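Local coordinates for PA0833-PD protein (Pseudomonas aeruginosa PAO1, PDB 6JFW) that probably binds peptidoglycan through its periplasmic OmpA C-like domain, the part present here, and so probably links the outer membrane to the cell wall, at residues I67-Y72 and R131-N136. Numbering follows the deposited sequence.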
ATOM      1  N   ILE A  67       6.646   8.269  -4.202  1.00 13.62           N
ATOM      2  CA  ILE A  67       5.627   7.357  -3.710  1.00 12.57           C
ATOM      3  C   ILE A  67       5.640   6.127  -4.604  1.00 18.23           C
ATOM      4  O   ILE A  67       5.380   6.224  -5.809  1.00 18.70           O
ATOM      5  CB  ILE A  67       4.245   8.026  -3.681  1.00 15.39           C
ATOM      6  CG1 ILE A  67       4.320   9.298  -2.834  1.00 19.71           C
ATOM      7  CG2 ILE A  67       3.199   7.070  -3.135  1.00 15.65           C
ATOM      8  CD1 ILE A  67       3.237  10.307  -3.117  1.00 22.44           C
ATOM      9  N   GLU A  68       5.970   4.979  -4.016  1.00 15.96           N
ATOM     10  CA  GLU A  68       6.052   3.711  -4.728  1.00 13.32           C
ATOM     11  C   GLU A  68       4.982   2.784  -4.173  1.00 17.33           C
ATOM     12  O   GLU A  68       5.018   2.431  -2.990  1.00 20.76           O
ATOM     13  CB  GLU A  68       7.439   3.085  -4.571  1.00 19.44           C
ATOM     14  CG  GLU A  68       7.784   2.088  -5.655  1.00 37.84           C
ATOM     15  CD  GLU A  68       8.613   0.921  -5.153  1.00 43.54           C
ATOM     16  OE1 GLU A  68       8.878   0.852  -3.936  1.00 33.75           O
ATOM     17  OE2 GLU A  68       9.002   0.072  -5.983  1.00 43.39           O
ATOM     18  N   ILE A  69       4.036   2.394  -5.020  1.00 12.35           N
ATOM     19  CA  ILE A  69       2.926   1.536  -4.621  1.00 12.24           C
ATOM     20  C   ILE A  69       3.186   0.146  -5.179  1.00 17.02           C
ATOM     21  O   ILE A  69       3.339  -0.028  -6.394  1.00 14.42           O
ATOM     22  CB  ILE A  69       1.580   2.095  -5.101  1.00 12.90           C
ATOM     23  CG1 ILE A  69       1.383   3.505  -4.540  1.00 11.85           C
ATOM     24  CG2 ILE A  69       0.443   1.183  -4.668  1.00  8.62           C
ATOM     25  CD1 ILE A  69       0.335   4.312  -5.264  1.00 13.55           C
ATOM     26  N   VAL A  70       3.246  -0.843  -4.293  1.00 11.78           N
ATOM     27  CA  VAL A  70       3.650  -2.196  -4.655  1.00 12.96           C
ATOM     28  C   VAL A  70       2.588  -3.165  -4.155  1.00 11.06           C
ATOM     29  O   VAL A  70       2.263  -3.174  -2.962  1.00 13.34           O
ATOM     30  CB  VAL A  70       5.026  -2.554  -4.073  1.00 17.41           C
ATOM     31  CG1 VAL A  70       5.437  -3.924  -4.529  1.00 18.30           C
ATOM     32  CG2 VAL A  70       6.068  -1.520  -4.482  1.00 18.66           C
ATOM     33  N   GLY A  71       2.052  -3.977  -5.062  1.00 12.22           N
ATOM     34  CA  GLY A  71       1.084  -4.997  -4.713  1.00 12.64           C
ATOM     35  C   GLY A  71       1.751  -6.346  -4.512  1.00 14.06           C
ATOM     36  O   GLY A  71       2.738  -6.671  -5.167  1.00 16.10           O
ATOM     37  N   TYR A  72       1.202  -7.128  -3.583  1.00  9.14           N
ATOM     38  CA  TYR A  72       1.728  -8.450  -3.274  1.00 14.76           C
ATOM     39  C   TYR A  72       0.582  -9.442  -3.145  1.00 17.22           C
ATOM     40  O   TYR A  72      -0.558  -9.073  -2.858  1.00 10.91           O
ATOM     41  CB  TYR A  72       2.534  -8.470  -1.969  1.00 13.01           C
ATOM     42  CG  TYR A  72       3.792  -7.638  -1.960  1.00 14.98           C
ATOM     43  CD1 TYR A  72       3.760  -6.305  -1.576  1.00 12.60           C
ATOM     44  CD2 TYR A  72       5.018  -8.193  -2.305  1.00 14.54           C
ATOM     45  CE1 TYR A  72       4.909  -5.543  -1.549  1.00 12.89           C
ATOM     46  CE2 TYR A  72       6.175  -7.436  -2.284  1.00 13.18           C
ATOM     47  CZ  TYR A  72       6.114  -6.113  -1.906  1.00 14.55           C
ATOM     48  OH  TYR A  72       7.262  -5.355  -1.882  1.00 22.21           O
ATOM     49  N   ARG A 131      -1.010 -11.107   1.188  1.00 12.57           N
ATOM     50  CA  ARG A 131      -1.882 -10.344   0.299  1.00 13.58           C
ATOM     51  C   ARG A 131      -2.018  -8.935   0.855  1.00 13.69           C
ATOM     52  O   ARG A 131      -2.749  -8.698   1.818  1.00 15.07           O
ATOM     53  CB  ARG A 131      -3.242 -11.016   0.169  1.00 13.24           C
ATOM     54  CG  ARG A 131      -3.211 -12.329  -0.577  1.00 20.58           C
ATOM     55  CD  ARG A 131      -4.618 -12.808  -0.867  1.00 23.74           C
ATOM     56  NE  ARG A 131      -5.355 -13.083   0.362  1.00 18.49           N
ATOM     57  CZ  ARG A 131      -5.413 -14.276   0.942  1.00 31.21           C
ATOM     58  NH1 ARG A 131      -6.107 -14.440   2.060  1.00 29.40           N
ATOM     59  NH2 ARG A 131      -4.780 -15.308   0.401  1.00 28.89           N
ATOM     60  N   ARG A 132      -1.312  -7.990   0.244  1.00 14.11           N
ATOM     61  CA  ARG A 132      -1.222  -6.645   0.785  1.00 14.12           C
ATOM     62  C   ARG A 132      -0.763  -5.703  -0.315  1.00 12.58           C
ATOM     63  O   ARG A 132      -0.248  -6.132  -1.351  1.00  9.27           O
ATOM     64  CB  ARG A 132      -0.244  -6.588   1.963  1.00 13.32           C
ATOM     65  CG  ARG A 132       1.212  -6.617   1.514  1.00 14.14           C
ATOM     66  CD  ARG A 132       2.084  -7.476   2.414  1.00 17.02           C
ATOM     67  NE  ARG A 132       3.499  -7.331   2.079  1.00 17.34           N
ATOM     68  CZ  ARG A 132       4.219  -8.243   1.433  1.00 18.43           C
ATOM     69  NH1 ARG A 132       3.666  -9.385   1.050  1.00 13.99           N
ATOM     70  NH2 ARG A 132       5.500  -8.012   1.173  1.00 16.65           N
ATOM     71  N   VAL A 133      -0.955  -4.412  -0.070  1.00 10.59           N
ATOM     72  CA  VAL A 133      -0.359  -3.353  -0.875  1.00 11.51           C
ATOM     73  C   VAL A 133       0.544  -2.541   0.039  1.00 14.44           C
ATOM     74  O   VAL A 133       0.157  -2.209   1.165  1.00 15.44           O
ATOM     75  CB  VAL A 133      -1.423  -2.463  -1.540  1.00 13.42           C
ATOM     76  CG1 VAL A 133      -0.792  -1.182  -2.067  1.00 14.86           C
ATOM     77  CG2 VAL A 133      -2.106  -3.214  -2.671  1.00 12.87           C
ATOM     78  N   GLU A 134       1.750  -2.245  -0.434  1.00 14.26           N
ATOM     79  CA  GLU A 134       2.718  -1.459   0.314  1.00 12.40           C
ATOM     80  C   GLU A 134       2.940  -0.124  -0.383  1.00 14.91           C
ATOM     81  O   GLU A 134       3.055  -0.065  -1.611  1.00 15.32           O
ATOM     82  CB  GLU A 134       4.044  -2.215   0.457  1.00 15.07           C
ATOM     83  CG  GLU A 134       3.922  -3.467   1.310  1.00 16.88           C
ATOM     84  CD  GLU A 134       5.241  -4.188   1.535  1.00 24.10           C
ATOM     85  OE1 GLU A 134       6.290  -3.700   1.063  1.00 19.62           O
ATOM     86  OE2 GLU A 134       5.226  -5.242   2.209  1.00 20.45           O
ATOM     87  N   VAL A 135       2.978   0.946   0.405  1.00 11.61           N
ATOM     88  CA  VAL A 135       3.293   2.284  -0.083  1.00 13.24           C
ATOM     89  C   VAL A 135       4.623   2.688   0.534  1.00 16.13           C
ATOM     90  O   VAL A 135       4.712   2.911   1.748  1.00 17.78           O
ATOM     91  CB  VAL A 135       2.199   3.302   0.264  1.00 15.00           C
ATOM     92  CG1 VAL A 135       2.563   4.671  -0.301  1.00 19.71           C
ATOM     93  CG2 VAL A 135       0.851   2.841  -0.260  1.00 10.96           C
ATOM     94  N   ASN A 136       5.657   2.783  -0.293  1.00 10.83           N
ATOM     95  CA  ASN A 136       6.980   3.192   0.156  1.00 13.65           C
ATOM     96  C   ASN A 136       7.189   4.668  -0.155  1.00 18.82           C
ATOM     97  O   ASN A 136       6.988   5.103  -1.294  1.00 16.67           O
ATOM     98  CB  ASN A 136       8.068   2.348  -0.507  1.00 20.50           C
ATOM     99  CG  ASN A 136       7.854   0.858  -0.306  1.00 28.53           C
ATOM    100  OD1 ASN A 136       7.852   0.368   0.823  1.00 25.54           O
ATOM    101  ND2 ASN A 136       7.679   0.132  -1.404  1.00 25.56           N
TER
HETATM  102  O   HOH W   1       7.059  -2.799  -1.185  1.00 28.93           O
HETATM  103  O   HOH W   2       9.445  -2.729  -1.472  1.00 42.74           O
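Segments I67-Y72 and R131-N136 pair antiparallel, E68 with N136 and V70 with E134 as hydrogen-bonded pairs, inside the mixed sheet of the OmpA C-like fold; strand 107-111 flanks the first and strand 26-32 the second. The four backbone bonds of these pairs are short and nearly straight, E134 N to V70 O being 2.7 Å, whereas Y72 N to R132 O is bent and R132 N to Y72 O weak. On the face covered by helix 79-99 the contact is apolar: I69 CG2 meets V133 CG1 at 3.7 Å, and I67 CG2 lies beside V135 CG1. Mostly polar side chains, with V70 among them, line the other face. The R132 guanidinium lies flat over the Y72 ring, planes 11° apart, in a cation-pi stack with R132 CZ 3.7 Å from the ring centroid. Side-on, R132 NE and NH2 form a salt bridge, both donating to E134 OE2, the NE bond at 2.7 Å, which should fix the guanidinium's rotation; NH2 also donates to Q116 O, while Q116 OE1 bonds Y72 OH. Farther along, N136 ND2 reaches E68 OE1 at 2.9 Å from above the carboxylate plane. One water joins the two groups, donating to Y72 OH and E134 OE1 and accepting from N136 ND2 at 3.0 Å.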